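Local coordinates for flavodoxin (PDB 6GAQ), which binds FMN and probably serves as a low-potential electron donor to a number of redox enzymes, at residues G98-Y102 against E103-E107; A108-I111 against F112-L116; K142-N145 against F146-F150; E74-D77 against F78-L82. All coordinates share one frame; numbering follows the deposited sequence.

In the fold
Along the chain the order is contact 4, contact 1, contact 2, contact 3, all in one flavodoxin fold whose five-strand parallel sheet, order 2-1-3-4-5, has helices on both faces. Contacts 4 and 2, on helices 73-81 and 107-117, share one face; their centres lie about 11 Å apart, and Phe-112 and Arg-115 touch Ala-75, His-79 and Leu-82. Contact 3, on helix 137-152, is about 25 Å from contact 4, centre to centre, on the other side of the chain's centre. Contact 1 is the loop that follows strand 91-98 and runs directly into the helix of contact 2. The flavin-holding loop is thus tethered at each end to regular structure of the central sheet and its helical layer.

Contact 1. Residues G98-Y102 against E103-E107; sequences GDTAY and ELFCE. With FMN (flavin mononucleotide), chain C.
Thr-100 and Phe-105 run alongside one another, the methyl CG2 of Thr-100 resting over one face of the phenyl ring in a CH-pi contact, 3.7 Å from its centroid. Phe-105 reaches this place because its CG stands anti to its own backbone N (chi1 176°), which swings the ring back along 98-100. Its edge then faces the backbone of Asp-99, while Cys-106 SG lies over the other face, toward the rim. Thr-100 suits the site twice over: the methyl packs on the ring, and OG1 hydrogen-bonds to Glu-131, a calcium ligand. In an Asx turn, Ala-101 N meets Asp-99 OD2 at 3.1 Å from above the carboxylate plane, 71° out of it; Tyr-102 N to Asp-99 O closes a type I turn alongside. Tyr-102 (chi1 -62°) spreads its ring face-on over the isoalloxazine, with FMN C4A 3.5 Å above the centre of the phenol. Three fairly straight backbone bonds grip the flavin's pyrimidine edge. FMN O2 accepts from Cys-106 N at 2.9 Å. Asp-99 N gives it a second, the longest at 3.3 Å. FMN N3 donates to Leu-104 O at 2.7 Å. Gly-98, lacking a side chain, lets O2 come within 3.4 Å of its CA. Two N-H groups on O2 would steady negative charge there, whereas the electron-rich tyrosine face, perhaps with Asp-99, would probably oppose it, consistent with a low-potential carrier.

Contact 2. Residues A108-I111 against F112-L116; sequences AVTI and FEERL
Val-109 and Glu-113, one helical turn apart, keep company along the helix: the glutamate, its chain extended beyond CG (chi2 173°), reaches back over the valine, whose methyl CG1 meets Glu-113 OE1 at 3.2 Å. On the outer surface Thr-110 CG2 meets Glu-114 OE2 at 3.5 Å, the two side chains passing at a slant. Phe-112 turns inward, and the rim of its ring, at CD2, lies 3.2 Å from Ala-108 O. That same oxygen accepts from Phe-112 N at 3.1 Å, the nearly straight first member of a run of i to i+4 helix bonds continuing to Arg-115 N.
The next shell fixes these groups. Phe-112 is wedged between the sheet, where it touches Leu-61, Ser-63 and Val-94, and helix 73-81, where Ala-75, Phe-78 and His-79 receive it; a large flat ring suits this junction in the alpha/beta sandwich. Small Ala-108 permits close approach to Ser-63, and its N donates to Thr-65 OG1 at the FMN site. Arg-115, kinked midway along its chain, hydrogen-bonds through NE to His-79 O and makes a salt bridge through NH1 to Glu-118.
Glu-113 is buried, its OE1 beside the valine methyl and 3.5 Å from Val-109 O, another acceptor, and its OE2 near the carboxylate of Glu-126, surroundings that would probably raise its pKa and encourage protonation of one acid.

Contact 3. Residues K142-N145 against F146-F150; sequences KCSN and FAIAF
Ile-148 folds back over the preceding turn onto Ser-144, its CG1 only 3.2 Å from Ser-144 O. The van der Waals contacts begin here: CG1 sits beside the isoleucine's backbone N (chi1 -75°), and CD1 continues back toward the N-terminal end of the helix, which is why it comes 3.9 Å from Ser-144 OG. Ala-147 CB and Ala-149 CB each rest 3.5 Å from the carbonyl oxygen four residues back, those of Cys-143 and Asn-145, and Phe-146 CB bears in the same way on Lys-142 O.
Backbone hydrogen bonds form the second kind. Four consecutive amides, from Phe-146 to Ala-149, donate to the carbonyls of Lys-142 to Asn-145, the shortest being Ala-147 N to Cys-143 O at 3.0 Å. This regular alpha-helix, 137-152, is the last of the flavodoxin fold and packs against the central parallel sheet. Phe-146, its ring thrown away from 142-145 by a chi1 of 180°, lies on Leu-128 and Ala-93, bridging two neighbouring strands, while small Ala-147 allows helix 21-35 to approach at Ile-29 and Ser-32.
Polar links to the surroundings make the third group. Lys-142 leads its amine away to hydrogen-bond with Lys-129 O, on the strand that also carries the calcium ligand Glu-131. Phe-146 O takes the helix bond from Phe-150 N and also one from Gln-125 NE2, which ties the helix backbone itself to edge strand 122-131.

Contact 4. Residues E74-D77 against F78-L82; sequences EAED and FHDDL
His-79 and Ala-75 meet on helix 73-81, the crossover helix of the beta-alpha-beta unit that joins strands 58-63 and 91-98 in this flavodoxin fold. The helix bond between them, His-79 N to Ala-75 O, is short at 2.7 Å and somewhat bent. The packing here is close, with His-79 CB 3.3 Å from Ala-75 O. Alanine suits a position pressed between neighbours, since its methyl reaches Ser-63 of the sheet and Met-45 without keeping the helix at a distance. Phe-78 belongs to this buried side too. A chi1 near trans (172°) swings its ring off the helix, where it lies against Leu-61 and Met-45, and Leu-82 CG sits over one of its faces, toward the rim.
On the acidic solvent side the looseness is in the carboxylate ends. Glu-76 and Asp-80, one turn apart, extend in company; their side chains come no nearer than Glu-76 CG to Asp-80 OD2 at 4.0 Å. Their carboxylates are turned almost perpendicular, 88° between planes, so neither lies flat on the other. With Glu-76 OE2 4.1 Å from Asp-80 OD2, the like charges probably repel mildly, a cost that water on an exposed surface can lower. The backbone stays tight: Asp-80 N donates to Glu-76 O at 2.8 Å in a nearly straight bond. At the two ends the acids find partners beyond the helix: Glu-74 OE1 bonds to Tyr-64 OH, and Asp-81 OD2 accepts from Ala-50 N. Asp-81 N to Asp-77 O is 2.7 Å, bent to 137°, and Asp-81 CB lies 3.1 Å from Asp-77 O.

Contact 1. Residues G98-Y102 against E103-E107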
# COMPACT_ATOMS: atom_id res chain seq x y z
N GLY A 98 -9.91 0.13 6.58
CA GLY A 98 -10.34 0.80 7.79
C GLY A 98 -11.75 0.40 8.18
O GLY A 98 -12.24 -0.68 7.85
N ASP A 99 -12.41 1.30 8.91
CA ASP A 99 -13.78 1.09 9.36
C ASP A 99 -14.43 2.46 9.49
O ASP A 99 -13.98 3.28 10.29
CB ASP A 99 -13.83 0.32 10.68
CG ASP A 99 -15.25 0.13 11.22
OD1 ASP A 99 -15.39 -0.35 12.36
OD2 ASP A 99 -16.22 0.46 10.51
N THR A 100 -15.48 2.69 8.70
CA THR A 100 -16.15 3.99 8.67
C THR A 100 -16.81 4.35 10.00
O THR A 100 -17.32 5.47 10.13
CB THR A 100 -17.21 4.01 7.57
OG1 THR A 100 -18.10 2.89 7.73
CG2 THR A 100 -16.55 3.93 6.20
N ALA A 101 -16.81 3.44 10.98
CA ALA A 101 -17.29 3.78 12.31
C ALA A 101 -16.37 4.75 13.03
O ALA A 101 -16.72 5.21 14.13
CB ALA A 101 -17.46 2.51 13.14
N TYR A 102 -15.21 5.07 12.46
CA TYR A 102 -14.26 5.99 13.05
C TYR A 102 -14.24 7.30 12.27
O TYR A 102 -14.55 7.33 11.07
CB TYR A 102 -12.85 5.38 13.07
CG TYR A 102 -12.74 4.14 13.92
CD1 TYR A 102 -12.44 4.22 15.27
CD2 TYR A 102 -12.95 2.88 13.37
CE1 TYR A 102 -12.34 3.08 16.05
CE2 TYR A 102 -12.85 1.74 14.14
CZ TYR A 102 -12.55 1.84 15.48
OH TYR A 102 -12.45 0.71 16.24
N GLU A 103 -13.87 8.38 12.96
CA GLU A 103 -13.76 9.68 12.31
C GLU A 103 -12.71 9.66 11.20
O GLU A 103 -12.96 10.11 10.08
CB GLU A 103 -13.43 10.76 13.34
CG GLU A 103 -13.75 12.17 12.90
CD GLU A 103 -12.87 13.20 13.59
OE1 GLU A 103 -12.45 14.17 12.92
OE2 GLU A 103 -12.60 13.04 14.80
N LEU A 104 -11.53 9.14 11.51
CA LEU A 104 -10.40 9.14 10.58
C LEU A 104 -10.37 7.81 9.84
O LEU A 104 -9.58 6.91 10.15
CB LEU A 104 -9.10 9.41 11.34
CG LEU A 104 -9.06 10.74 12.10
CD1 LEU A 104 -7.80 10.83 12.95
CD2 LEU A 104 -9.16 11.92 11.15
N PHE A 105 -11.24 7.68 8.85
CA PHE A 105 -11.33 6.46 8.06
C PHE A 105 -10.13 6.36 7.13
O PHE A 105 -9.97 7.19 6.22
CB PHE A 105 -12.63 6.42 7.27
CG PHE A 105 -12.76 5.23 6.36
CD1 PHE A 105 -12.97 3.97 6.88
CD2 PHE A 105 -12.67 5.38 4.99
CE1 PHE A 105 -13.10 2.87 6.05
CE2 PHE A 105 -12.79 4.28 4.15
CZ PHE A 105 -13.00 3.03 4.68
N CYS A 106 -9.28 5.36 7.36
CA CYS A 106 -8.11 5.09 6.51
C CYS A 106 -7.16 6.28 6.47
O CYS A 106 -6.67 6.67 5.41
CB CYS A 106 -8.54 4.69 5.09
SG CYS A 106 -9.19 3.00 4.95
N GLU A 107 -6.88 6.86 7.64
CA GLU A 107 -5.85 7.90 7.72
C GLU A 107 -4.49 7.36 7.32
O GLU A 107 -3.65 8.10 6.81
CB GLU A 107 -5.79 8.48 9.13
CG GLU A 107 -6.37 9.88 9.27
CD GLU A 107 -6.15 10.75 8.06
OE1 GLU A 107 -7.12 10.97 7.29
OE2 GLU A 107 -5.01 11.23 7.86
N1 FMN C . -10.13 2.22 11.20
C2 FMN C . -10.00 3.49 10.67
O2 FMN C . -10.28 3.70 9.49
N3 FMN C . -9.57 4.54 11.47
C4 FMN C . -9.26 4.32 12.79
O4 FMN C . -8.87 5.24 13.50
C4A FMN C . -9.38 3.04 13.32
N5 FMN C . -9.07 2.81 14.65
C5A FMN C . -9.19 1.54 15.18
C6 FMN C . -8.88 1.32 16.51
C7 FMN C . -9.00 0.05 17.05
C7M FMN C . -8.66 -0.19 18.50
C8 FMN C . -9.43 -1.00 16.26
C8M FMN C . -9.57 -2.38 16.83
C9 FMN C . -9.75 -0.78 14.92
C9A FMN C . -9.63 0.49 14.38
N10 FMN C . -9.93 0.72 13.05
C10 FMN C . -9.82 1.99 12.52
C1' FMN C . -10.42 -0.41 12.18
C2' FMN C . -9.33 -1.20 11.47
O2' FMN C . -8.54 -0.35 10.67
C3' FMN C . -10.01 -2.26 10.61
O3' FMN C . -10.52 -3.28 11.44
C4' FMN C . -9.09 -2.88 9.55
O4' FMN C . -9.89 -3.49 8.56
C5' FMN C . -8.13 -3.92 10.11
O5' FMN C . -7.32 -4.38 9.05
P FMN C . -6.38 -5.68 9.20
O1P FMN C . -7.24 -6.91 9.10
O2P FMN C . -5.36 -5.69 8.08
O3P FMN C . -5.68 -5.66 10.54

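Contact 2. Residues A108-I111 against F112-L116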
# COMPACT_ATOMS: atom_id res chain seq x y z
N ALA A 108 -4.25 6.06 7.56
CA ALA A 108 -2.98 5.45 7.20
C ALA A 108 -2.69 5.59 5.71
O ALA A 108 -1.52 5.70 5.31
CB ALA A 108 -2.97 3.98 7.60
N VAL A 109 -3.73 5.58 4.87
CA VAL A 109 -3.53 5.77 3.44
C VAL A 109 -2.99 7.17 3.17
O VAL A 109 -2.09 7.35 2.34
CB VAL A 109 -4.85 5.51 2.69
CG1 VAL A 109 -4.64 5.65 1.19
CG2 VAL A 109 -5.39 4.13 3.03
N THR A 110 -3.53 8.17 3.86
CA THR A 110 -3.04 9.54 3.70
C THR A 110 -1.62 9.68 4.25
O THR A 110 -0.78 10.36 3.65
CB THR A 110 -3.98 10.52 4.39
OG1 THR A 110 -5.33 10.25 4.00
CG2 THR A 110 -3.62 11.96 4.01
N ILE A 111 -1.34 9.04 5.39
CA ILE A 111 -0.03 9.16 6.02
C ILE A 111 1.06 8.65 5.09
O ILE A 111 2.06 9.33 4.83
CB ILE A 111 -0.01 8.43 7.37
CG1 ILE A 111 -0.96 9.11 8.36
CG2 ILE A 111 1.40 8.37 7.93
CD1 ILE A 111 -1.23 8.30 9.61
N PHE A 112 0.89 7.43 4.58
CA PHE A 112 1.91 6.85 3.71
C PHE A 112 2.00 7.58 2.38
O PHE A 112 3.07 7.60 1.76
CB PHE A 112 1.62 5.36 3.49
CG PHE A 112 2.09 4.48 4.61
CD1 PHE A 112 3.44 4.23 4.79
CD2 PHE A 112 1.18 3.91 5.48
CE1 PHE A 112 3.87 3.42 5.83
CE2 PHE A 112 1.61 3.11 6.52
CZ PHE A 112 2.96 2.86 6.69
N GLU A 113 0.90 8.18 1.92
CA GLU A 113 0.94 8.92 0.67
C GLU A 113 1.78 10.18 0.80
O GLU A 113 2.55 10.52 -0.10
CB GLU A 113 -0.48 9.26 0.21
CG GLU A 113 -1.03 8.31 -0.84
CD GLU A 113 -2.49 8.56 -1.14
OE1 GLU A 113 -3.31 7.66 -0.88
OE2 GLU A 113 -2.82 9.66 -1.64
N GLU A 114 1.65 10.89 1.93
CA GLU A 114 2.47 12.07 2.16
C GLU A 114 3.94 11.70 2.30
O GLU A 114 4.82 12.38 1.76
CB GLU A 114 1.99 12.82 3.40
CG GLU A 114 0.58 13.36 3.29
CD GLU A 114 0.02 13.78 4.64
OE1 GLU A 114 0.70 13.55 5.66
OE2 GLU A 114 -1.10 14.34 4.68
N ARG A 115 4.23 10.61 3.03
CA ARG A 115 5.61 10.22 3.25
C ARG A 115 6.30 9.83 1.95
O ARG A 115 7.44 10.23 1.70
CB ARG A 115 5.67 9.06 4.26
CG ARG A 115 7.01 8.34 4.31
CD ARG A 115 8.12 9.26 4.79
NE ARG A 115 8.21 9.31 6.25
CZ ARG A 115 8.14 10.42 6.97
NH1 ARG A 115 7.96 11.59 6.37
NH2 ARG A 115 8.23 10.37 8.29
N LEU A 116 5.61 9.06 1.10
CA LEU A 116 6.21 8.67 -0.18
C LEU A 116 6.47 9.88 -1.07
O LEU A 116 7.51 9.96 -1.72
CB LEU A 116 5.31 7.65 -0.89
CG LEU A 116 5.22 6.27 -0.24
CD1 LEU A 116 4.37 5.33 -1.08
CD2 LEU A 116 6.61 5.69 -0.02

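Contact 3. Residues K142-N145 against F146-F150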
# COMPACT_ATOMS: atom_id res chain seq x y z
N LYS A 142 -13.39 -2.86 -6.47
CA LYS A 142 -12.58 -1.70 -6.09
C LYS A 142 -11.10 -2.02 -6.18
O LYS A 142 -10.31 -1.24 -6.72
CB LYS A 142 -12.95 -1.24 -4.67
CG LYS A 142 -14.12 -0.27 -4.61
CD LYS A 142 -14.66 -0.15 -3.19
CE LYS A 142 -13.79 0.77 -2.34
NZ LYS A 142 -14.35 0.94 -0.97
N CYS A 143 -10.69 -3.18 -5.65
CA CYS A 143 -9.30 -3.59 -5.74
C CYS A 143 -8.90 -3.87 -7.18
O CYS A 143 -7.78 -3.54 -7.59
CB CYS A 143 -9.06 -4.83 -4.88
SG CYS A 143 -9.53 -4.66 -3.14
N SER A 144 -9.80 -4.47 -7.96
CA SER A 144 -9.48 -4.79 -9.35
C SER A 144 -9.24 -3.53 -10.17
O SER A 144 -8.33 -3.48 -11.00
CB SER A 144 -10.60 -5.63 -9.96
OG SER A 144 -10.27 -6.05 -11.27
N ASN A 145 -10.06 -2.49 -9.96
CA ASN A 145 -9.87 -1.24 -10.69
C ASN A 145 -8.60 -0.53 -10.25
O ASN A 145 -7.88 0.04 -11.08
CB ASN A 145 -11.08 -0.33 -10.50
CG ASN A 145 -12.36 -0.93 -11.06
OD1 ASN A 145 -12.32 -1.76 -11.97
ND2 ASN A 145 -13.49 -0.52 -10.52
N PHE A 146 -8.30 -0.55 -8.94
CA PHE A 146 -7.11 0.13 -8.43
C PHE A 146 -5.84 -0.49 -9.00
O PHE A 146 -4.95 0.22 -9.47
CB PHE A 146 -7.11 0.07 -6.90
CG PHE A 146 -5.91 0.74 -6.28
CD1 PHE A 146 -5.91 2.10 -6.04
CD2 PHE A 146 -4.80 -0.00 -5.91
CE1 PHE A 146 -4.82 2.72 -5.46
CE2 PHE A 146 -3.70 0.61 -5.33
CZ PHE A 146 -3.71 1.97 -5.11
N ALA A 147 -5.75 -1.82 -8.98
CA ALA A 147 -4.54 -2.49 -9.45
C ALA A 147 -4.35 -2.35 -10.95
O ALA A 147 -3.21 -2.25 -11.42
CB ALA A 147 -4.58 -3.97 -9.06
N ILE A 148 -5.44 -2.32 -11.72
CA ILE A 148 -5.33 -2.20 -13.17
C ILE A 148 -4.85 -0.81 -13.55
O ILE A 148 -4.00 -0.65 -14.44
CB ILE A 148 -6.66 -2.56 -13.84
CG1 ILE A 148 -6.88 -4.07 -13.81
CG2 ILE A 148 -6.70 -2.05 -15.27
CD1 ILE A 148 -8.28 -4.50 -14.20
N ALA A 149 -5.39 0.22 -12.89
CA ALA A 149 -4.95 1.59 -13.17
C ALA A 149 -3.47 1.77 -12.84
O ALA A 149 -2.75 2.50 -13.54
CB ALA A 149 -5.80 2.59 -12.40
N PHE A 150 -3.00 1.13 -11.77
CA PHE A 150 -1.58 1.16 -11.45
C PHE A 150 -0.76 0.49 -12.55
O PHE A 150 0.32 0.97 -12.91
CB PHE A 150 -1.33 0.49 -10.10
CG PHE A 150 0.07 0.67 -9.58
CD1 PHE A 150 0.43 1.82 -8.92
CD2 PHE A 150 1.02 -0.33 -9.75
CE1 PHE A 150 1.71 1.99 -8.43
CE2 PHE A 150 2.30 -0.17 -9.27
CZ PHE A 150 2.65 0.99 -8.61

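Contact 4. Residues E74-D77 against F78-L82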
# COMPACT_ATOMS: atom_id res chain seq x y z
N GLU A 74 3.31 -1.46 14.22
CA GLU A 74 4.21 -2.17 13.31
C GLU A 74 4.63 -1.30 12.14
O GLU A 74 5.74 -1.48 11.60
CB GLU A 74 3.52 -3.43 12.81
CG GLU A 74 2.01 -3.25 12.64
CD GLU A 74 1.27 -4.55 12.47
OE1 GLU A 74 0.55 -4.95 13.41
OE2 GLU A 74 1.39 -5.18 11.39
N ALA A 75 3.78 -0.37 11.71
CA ALA A 75 4.01 0.42 10.51
C ALA A 75 4.70 1.75 10.77
O ALA A 75 5.32 2.30 9.85
CB ALA A 75 2.69 0.67 9.78
N GLU A 76 4.61 2.29 11.99
CA GLU A 76 5.26 3.56 12.28
C GLU A 76 6.78 3.43 12.22
O GLU A 76 7.47 4.37 11.80
CB GLU A 76 4.82 4.08 13.65
CG GLU A 76 5.43 5.43 14.01
CD GLU A 76 4.88 5.98 15.31
OE1 GLU A 76 3.89 5.43 15.83
OE2 GLU A 76 5.45 6.98 15.82
N ASP A 77 7.32 2.28 12.64
CA ASP A 77 8.76 2.06 12.52
C ASP A 77 9.19 2.05 11.06
O ASP A 77 10.18 2.70 10.70
CB ASP A 77 9.15 0.75 13.21
CG ASP A 77 10.60 0.72 13.62
OD1 ASP A 77 11.20 1.80 13.79
OD2 ASP A 77 11.16 -0.39 13.78
N PHE A 78 8.46 1.33 10.21
CA PHE A 78 8.76 1.33 8.79
C PHE A 78 8.51 2.70 8.16
O PHE A 78 9.24 3.10 7.24
CB PHE A 78 7.93 0.26 8.07
CG PHE A 78 8.04 0.31 6.57
CD1 PHE A 78 9.11 -0.29 5.92
CD2 PHE A 78 7.08 0.96 5.81
CE1 PHE A 78 9.22 -0.25 4.55
CE2 PHE A 78 7.18 1.00 4.43
CZ PHE A 78 8.25 0.40 3.80
N HIS A 79 7.50 3.42 8.63
CA HIS A 79 7.22 4.75 8.10
C HIS A 79 8.34 5.72 8.47
O HIS A 79 8.85 6.46 7.61
CB HIS A 79 5.87 5.25 8.60
CG HIS A 79 5.74 6.74 8.62
ND1 HIS A 79 5.64 7.46 9.79
CD2 HIS A 79 5.68 7.64 7.61
CE1 HIS A 79 5.53 8.75 9.50
NE2 HIS A 79 5.56 8.88 8.18
N ASP A 80 8.73 5.74 9.75
CA ASP A 80 9.89 6.53 10.14
C ASP A 80 11.16 6.03 9.46
O ASP A 80 12.07 6.83 9.18
CB ASP A 80 10.06 6.50 11.66
CG ASP A 80 9.01 7.31 12.39
OD1 ASP A 80 8.23 8.02 11.72
OD2 ASP A 80 8.96 7.24 13.64
N ASP A 81 11.23 4.73 9.18
CA ASP A 81 12.40 4.16 8.51
C ASP A 81 12.59 4.72 7.11
O ASP A 81 13.71 4.72 6.60
CB ASP A 81 12.26 2.64 8.44
CG ASP A 81 13.59 1.94 8.21
OD1 ASP A 81 14.63 2.63 8.23
OD2 ASP A 81 13.58 0.71 8.02
N LEU A 82 11.52 5.20 6.47
CA LEU A 82 11.63 5.76 5.13
C LEU A 82 12.37 7.09 5.10
O LEU A 82 12.73 7.54 4.01
CB LEU A 82 10.23 5.93 4.52
CG LEU A 82 9.49 4.65 4.13
CD1 LEU A 82 7.98 4.87 4.16
CD2 LEU A 82 9.92 4.17 2.75